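Local coordinates for glutamine synthetase (Helicobacter pylori, PDB 5ZLI), which belongs to the type I-beta glutamine synthetases, enzymes with a beta-grasp domain and a larger catalytic domain, here assembled from twelve copies of one chain, at residues S163-W168 with T196-D201; K247-V252 with A263-K268. All blocks are in the same frame, centred on the assembly; numbering follows the deposited sequence.

Interaction 1: S163-W168 with T196-D201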
loop_
_atom_site.group_PDB
_atom_site.type_symbol
_atom_site.label_atom_id
_atom_site.label_comp_id
_atom_site.label_asym_id
_atom_site.label_seq_id
_atom_site.Cartn_x
_atom_site.Cartn_y
_atom_site.Cartn_z
ATOM N N SER B 163 -1.941 -14.865 -22.833
ATOM C CA SER B 163 -3.210 -15.455 -23.205
ATOM C C SER B 163 -3.764 -16.168 -21.992
ATOM O O SER B 163 -3.007 -16.677 -21.161
ATOM C CB SER B 163 -3.078 -16.469 -24.341
ATOM O OG SER B 163 -4.365 -16.790 -24.848
ATOM N N GLU B 164 -5.095 -16.199 -21.894
ATOM C CA GLU B 164 -5.682 -16.900 -20.773
ATOM C C GLU B 164 -5.468 -18.399 -20.871
ATOM O O GLU B 164 -5.434 -19.079 -19.838
ATOM C CB GLU B 164 -7.158 -16.591 -20.682
ATOM C CG GLU B 164 -7.732 -16.986 -19.352
ATOM C CD GLU B 164 -9.042 -16.313 -19.116
ATOM O OE1 GLU B 164 -9.739 -16.040 -20.126
ATOM O OE2 GLU B 164 -9.358 -16.041 -17.933
ATOM N N GLU B 165 -5.294 -18.913 -22.084
ATOM C CA GLU B 165 -5.105 -20.332 -22.336
ATOM C C GLU B 165 -3.672 -20.802 -22.112
ATOM O O GLU B 165 -3.417 -22.003 -22.192
ATOM C CB GLU B 165 -5.493 -20.633 -23.775
ATOM C CG GLU B 165 -6.843 -20.074 -24.210
ATOM C CD GLU B 165 -7.336 -20.703 -25.518
ATOM O OE1 GLU B 165 -6.601 -21.545 -26.077
ATOM O OE2 GLU B 165 -8.444 -20.352 -26.008
ATOM N N GLY B 166 -2.724 -19.893 -21.905
ATOM C CA GLY B 166 -1.326 -20.277 -21.917
ATOM C C GLY B 166 -0.923 -21.052 -20.676
ATOM O O GLY B 166 -1.285 -20.701 -19.555
ATOM N N GLU B 167 -0.131 -22.109 -20.889
ATOM C CA GLU B 167 0.438 -22.875 -19.785
ATOM C C GLU B 167 1.094 -21.975 -18.743
ATOM O O GLU B 167 1.125 -22.309 -17.553
ATOM C CB GLU B 167 1.482 -23.862 -20.307
ATOM C CG GLU B 167 0.963 -25.143 -20.943
ATOM C CD GLU B 167 2.099 -26.153 -21.248
ATOM O OE1 GLU B 167 3.277 -25.712 -21.280
ATOM O OE2 GLU B 167 1.826 -27.375 -21.444
ATOM N N TRP B 168 1.637 -20.836 -19.169
ATOM C CA TRP B 168 2.171 -19.884 -18.214
ATOM C C TRP B 168 1.096 -19.268 -17.321
ATOM O O TRP B 168 1.436 -18.592 -16.350
ATOM C CB TRP B 168 2.905 -18.769 -18.953
ATOM C CG TRP B 168 2.046 -18.030 -19.918
ATOM C CD1 TRP B 168 1.268 -16.951 -19.641
ATOM C CD2 TRP B 168 1.890 -18.291 -21.313
ATOM N NE1 TRP B 168 0.621 -16.529 -20.769
ATOM C CE2 TRP B 168 0.982 -17.338 -21.815
ATOM C CE3 TRP B 168 2.423 -19.239 -22.187
ATOM C CZ2 TRP B 168 0.602 -17.295 -23.150
ATOM C CZ3 TRP B 168 2.043 -19.196 -23.517
ATOM C CH2 TRP B 168 1.142 -18.229 -23.984
ATOM N N THR B 196 -12.279 -25.409 -22.646
ATOM C CA THR B 196 -10.862 -25.415 -22.989
ATOM C C THR B 196 -10.617 -24.557 -24.224
ATOM O O THR B 196 -9.576 -23.902 -24.357
ATOM C CB THR B 196 -10.397 -26.856 -23.217
ATOM O OG1 THR B 196 -10.677 -27.635 -22.042
ATOM C CG2 THR B 196 -8.903 -26.914 -23.543
ATOM N N ASP B 197 -11.548 -24.605 -25.166
ATOM C CA ASP B 197 -11.543 -23.742 -26.336
ATOM C C ASP B 197 -12.278 -22.449 -25.988
ATOM O O ASP B 197 -13.508 -22.430 -25.855
ATOM C CB ASP B 197 -12.175 -24.475 -27.519
ATOM C CG ASP B 197 -12.434 -23.572 -28.714
ATOM O OD1 ASP B 197 -11.656 -22.616 -28.952
ATOM O OD2 ASP B 197 -13.417 -23.864 -29.427
ATOM N N THR B 198 -11.527 -21.365 -25.842
ATOM C CA THR B 198 -12.127 -20.089 -25.509
ATOM C C THR B 198 -12.518 -19.277 -26.718
ATOM O O THR B 198 -13.209 -18.275 -26.546
ATOM C CB THR B 198 -11.152 -19.218 -24.748
ATOM O OG1 THR B 198 -10.139 -18.780 -25.671
ATOM C CG2 THR B 198 -10.531 -19.994 -23.608
ATOM N N MET B 199 -12.099 -19.660 -27.923
ATOM C CA MET B 199 -12.245 -18.788 -29.083
ATOM C C MET B 199 -13.416 -19.186 -29.965
ATOM O O MET B 199 -13.480 -18.768 -31.118
ATOM C CB MET B 199 -10.964 -18.788 -29.918
ATOM C CG MET B 199 -9.694 -18.647 -29.129
ATOM S SD MET B 199 -9.455 -16.977 -28.511
ATOM C CE MET B 199 -7.765 -17.088 -27.903
ATOM N N MET B 200 -14.340 -19.985 -29.447
ATOM C CA MET B 200 -15.378 -20.531 -30.301
ATOM C C MET B 200 -16.315 -19.431 -30.773
ATOM O O MET B 200 -16.776 -19.456 -31.916
ATOM C CB MET B 200 -16.111 -21.647 -29.549
ATOM C CG MET B 200 -17.195 -22.373 -30.304
ATOM S SD MET B 200 -18.791 -22.117 -29.480
ATOM C CE MET B 200 -19.038 -23.564 -28.429
ATOM N N ASP B 201 -16.620 -18.459 -29.904
ATOM C CA ASP B 201 -17.487 -17.351 -30.314
ATOM C C ASP B 201 -16.707 -16.268 -31.034
ATOM O O ASP B 201 -17.274 -15.496 -31.811
ATOM C CB ASP B 201 -18.214 -16.753 -29.111
ATOM C CG ASP B 201 -19.247 -17.705 -28.531
ATOM O OD1 ASP B 201 -19.573 -18.720 -29.205
ATOM O OD2 ASP B 201 -19.735 -17.440 -27.412
#

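Interaction 2: K247-V252 with A263-K268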
loop_
_atom_site.group_PDB
_atom_site.type_symbol
_atom_site.label_atom_id
_atom_site.label_comp_id
_atom_site.label_asym_id
_atom_site.label_seq_id
_atom_site.Cartn_x
_atom_site.Cartn_y
_atom_site.Cartn_z
ATOM N N LYS B 247 -8.096 -8.695 -46.772
ATOM C CA LYS B 247 -9.360 -8.518 -46.044
ATOM C C LYS B 247 -9.399 -9.381 -44.781
ATOM O O LYS B 247 -9.696 -8.884 -43.691
ATOM C CB LYS B 247 -10.554 -8.855 -46.934
ATOM C CG LYS B 247 -10.847 -7.943 -48.110
ATOM C CD LYS B 247 -12.302 -8.242 -48.579
ATOM C CE LYS B 247 -12.620 -7.699 -49.966
ATOM N NZ LYS B 247 -14.013 -7.937 -50.373
ATOM N N LEU B 248 -9.178 -10.696 -44.934
ATOM C CA LEU B 248 -9.128 -11.632 -43.811
ATOM C C LEU B 248 -8.211 -11.164 -42.674
ATOM O O LEU B 248 -8.615 -11.187 -41.500
ATOM C CB LEU B 248 -8.693 -13.011 -44.326
ATOM C CG LEU B 248 -8.442 -14.310 -43.525
ATOM C CD1 LEU B 248 -7.113 -14.373 -42.775
ATOM C CD2 LEU B 248 -9.525 -14.523 -42.545
ATOM N N LYS B 249 -6.961 -10.773 -42.986
ATOM C CA LYS B 249 -6.057 -10.283 -41.935
ATOM C C LYS B 249 -6.665 -9.098 -41.182
ATOM O O LYS B 249 -6.715 -9.083 -39.950
ATOM C CB LYS B 249 -4.687 -9.911 -42.528
ATOM C CG LYS B 249 -3.748 -11.108 -42.871
ATOM C CD LYS B 249 -2.442 -10.611 -43.504
ATOM C CE LYS B 249 -1.564 -11.770 -44.049
ATOM N NZ LYS B 249 -0.333 -11.338 -44.845
ATOM N N TYR B 250 -7.193 -8.133 -41.917
ATOM C CA TYR B 250 -7.881 -6.993 -41.325
ATOM C C TYR B 250 -9.066 -7.425 -40.464
ATOM O O TYR B 250 -9.304 -6.858 -39.396
ATOM C CB TYR B 250 -8.337 -6.087 -42.470
ATOM C CG TYR B 250 -9.205 -4.923 -42.110
ATOM C CD1 TYR B 250 -8.767 -3.934 -41.242
ATOM C CD2 TYR B 250 -10.476 -4.782 -42.687
ATOM C CE1 TYR B 250 -9.576 -2.835 -40.930
ATOM C CE2 TYR B 250 -11.300 -3.680 -42.373
ATOM C CZ TYR B 250 -10.836 -2.719 -41.497
ATOM O OH TYR B 250 -11.623 -1.647 -41.189
ATOM N N VAL B 251 -9.819 -8.438 -40.905
ATOM C CA VAL B 251 -11.075 -8.762 -40.238
ATOM C C VAL B 251 -10.820 -9.418 -38.901
ATOM O O VAL B 251 -11.561 -9.205 -37.941
ATOM C CB VAL B 251 -11.975 -9.627 -41.138
ATOM C CG1 VAL B 251 -13.167 -10.120 -40.365
ATOM C CG2 VAL B 251 -12.460 -8.819 -42.320
ATOM N N VAL B 252 -9.875 -10.336 -38.849
ATOM C CA VAL B 252 -9.582 -10.942 -37.567
ATOM C C VAL B 252 -8.882 -9.935 -36.652
ATOM O O VAL B 252 -9.217 -9.836 -35.467
ATOM C CB VAL B 252 -8.814 -12.261 -37.752
ATOM C CG1 VAL B 252 -9.257 -12.955 -39.030
ATOM C CG2 VAL B 252 -7.390 -12.019 -37.800
ATOM N N ALA B 263 -4.518 -9.571 -32.230
ATOM C CA ALA B 263 -4.259 -10.698 -33.110
ATOM C C ALA B 263 -2.877 -10.578 -33.729
ATOM O O ALA B 263 -2.226 -9.546 -33.627
ATOM C CB ALA B 263 -5.327 -10.757 -34.201
ATOM N N THR B 264 -2.418 -11.658 -34.356
ATOM C CA THR B 264 -1.202 -11.638 -35.171
ATOM C C THR B 264 -1.232 -12.810 -36.132
ATOM O O THR B 264 -1.730 -13.890 -35.788
ATOM C CB THR B 264 0.122 -11.718 -34.365
ATOM O OG1 THR B 264 1.226 -12.035 -35.247
ATOM C CG2 THR B 264 0.054 -12.765 -33.317
ATOM N N PHE B 265 -0.724 -12.584 -37.345
ATOM C CA PHE B 265 -0.449 -13.704 -38.226
ATOM C C PHE B 265 1.044 -14.035 -38.316
ATOM O O PHE B 265 1.427 -14.824 -39.194
ATOM C CB PHE B 265 -1.003 -13.448 -39.605
ATOM C CG PHE B 265 -2.501 -13.381 -39.672
ATOM C CD1 PHE B 265 -3.181 -12.277 -39.207
ATOM C CD2 PHE B 265 -3.222 -14.368 -40.303
ATOM C CE1 PHE B 265 -4.529 -12.194 -39.335
ATOM C CE2 PHE B 265 -4.570 -14.280 -40.429
ATOM C CZ PHE B 265 -5.226 -13.209 -39.953
ATOM N N MET B 266 1.878 -13.528 -37.372
ATOM C CA MET B 266 3.331 -13.730 -37.443
ATOM C C MET B 266 3.706 -15.208 -37.300
ATOM O O MET B 266 3.104 -15.934 -36.505
ATOM C CB MET B 266 4.058 -12.889 -36.375
ATOM C CG MET B 266 3.994 -13.373 -34.924
ATOM S SD MET B 266 4.794 -12.264 -33.717
ATOM C CE MET B 266 6.485 -12.480 -34.156
ATOM N N PRO B 267 4.733 -15.665 -38.021
ATOM C CA PRO B 267 4.998 -17.122 -38.109
ATOM C C PRO B 267 5.246 -17.846 -36.783
ATOM O O PRO B 267 4.732 -18.947 -36.620
ATOM C CB PRO B 267 6.210 -17.185 -39.051
ATOM C CG PRO B 267 6.175 -15.918 -39.803
ATOM C CD PRO B 267 5.599 -14.895 -38.913
ATOM N N LYS B 268 6.080 -17.325 -35.868
ATOM C CA LYS B 268 6.436 -18.042 -34.636
ATOM C C LYS B 268 6.489 -17.114 -33.416
ATOM O O LYS B 268 7.559 -16.642 -33.016
ATOM C CB LYS B 268 7.769 -18.767 -34.834
ATOM C CG LYS B 268 8.175 -19.750 -33.747
ATOM C CD LYS B 268 7.454 -21.075 -33.906
ATOM C CE LYS B 268 8.260 -22.202 -33.353
ATOM N NZ LYS B 268 7.428 -23.398 -33.419
#

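Interaction 1: S163-W168 with T196-D201
Glu-165 reaches out of a type I beta turn that runs from Ser-163 to Gly-166 and lays one carboxylate oxygen, OE2, against Thr-198. The two side chains come from opposite directions, and Thr-198 receives the oxygen at its backbone N, with its hydroxyl beside the same oxygen. Thr-198 N donates to Glu-165 OE2 at 3.2 Å with an N-H...O angle of 148°, from above the carboxylate plane and 43° out of it. Thr-198 OG1 is modelled too close to that OE2, so this second bond is doubtful in its details. Beside these atoms Thr-198 CG2 lies alongside the aliphatic part of Glu-165, 3.7 Å from its CG, and Met-199 rests its CG 3.8 Å from Glu-165 OE2. The glutamate gets there with its CG turned away from the carbonyl carbon (chi1 -49°) and the chain extended beyond it.

One shell out, the receiving bend includes an Asx turn at Asp-197. Its OD1 accepts from Met-199 N at 3.2 Å, and the turn leads to Met-199, the N-cap position of helix 200-212. The same OD1 is held by a salt bridge to Arg-203 and a hydrogen bond with His-222 ND1; His-222, on strand 217-222, also packs against Glu-165 and Met-199. Thr-196 touches Ser-480 of another subunit.

The amide bond, with the hydroxyl probably adding a second, holds the end of the buried Glu-165 and ties two points of the long loop between strand 156-162 and helix 200-212. The amide donor would tend to favour an ionised Glu-165, despite the acidic group of Asp-197 nearby, whose own charge Arg-203 is likely to offset.

Interaction 2: K247-V252 with A263-K268
The ring of Phe-265 points toward helix 238-258 and is met there by three side chains, one over a face and two obliquely. Lys-249 covers the face: its CG sits 3.8 Å from the ring centroid and 9° off the normal, a CH-pi contact made by the aliphatic chain. The lysine runs on extended from there, carrying its NZ to a hydrogen bond with the carbonyl oxygen of Ser-373. Val-252 comes from the opposite direction to the phenylalanine and brings CG2 obliquely to the CE1-CZ end of the ring, while its CG1 stays 4.1 Å from Phe-265 CZ. Leu-248 approaches at a slant with CD1 3.5 Å from Phe-265 CE2; its CG, opposite the backbone N (chi1 177°), swings that methyl in from the flank of the helix. Two residues before the phenylalanine, Ala-263 adds a looser touch, its CB 4.3 Å from Val-252 CG2.

Beyond Phe-265 the chain bends in an ST turn, Met-266 N donating to Thr-264 OG1 at 2.7 Å. Phe-142 of strand 133-145 meets the Phe-265 ring with planes inclined at about 55°, and Leu-248 and Val-252 also touch helix 200-212. No hydrogen bond crosses between 247-252 and 263-268. This is helix-on-sheet packing inside the catalytic domain, with helix 238-258 laid against the end of strand 262-264 and the residue just after it, beside strand 133-145 of the large mixed sheet.

In the fold
Both contacts belong to the catalytic domain and both are buried, interaction 2 wholly so and about 9 Å from the centre of the chain, interaction 1 about 25 Å from it with Thr-198 exposed. Their own centres are about 17 Å apart and their nearest atoms about 9 Å, so they do not touch. Interaction 1 is polar, joining two parts of one loop through a carboxylate; interaction 2 is apolar, joining a helix to the end of a strand through an aromatic ring. Helix 200-212 relates them: interaction 1 includes its N-terminal start, and its later residues pack on the side chains of interaction 2. Other subunits of the dodecamer border both, even the more central one.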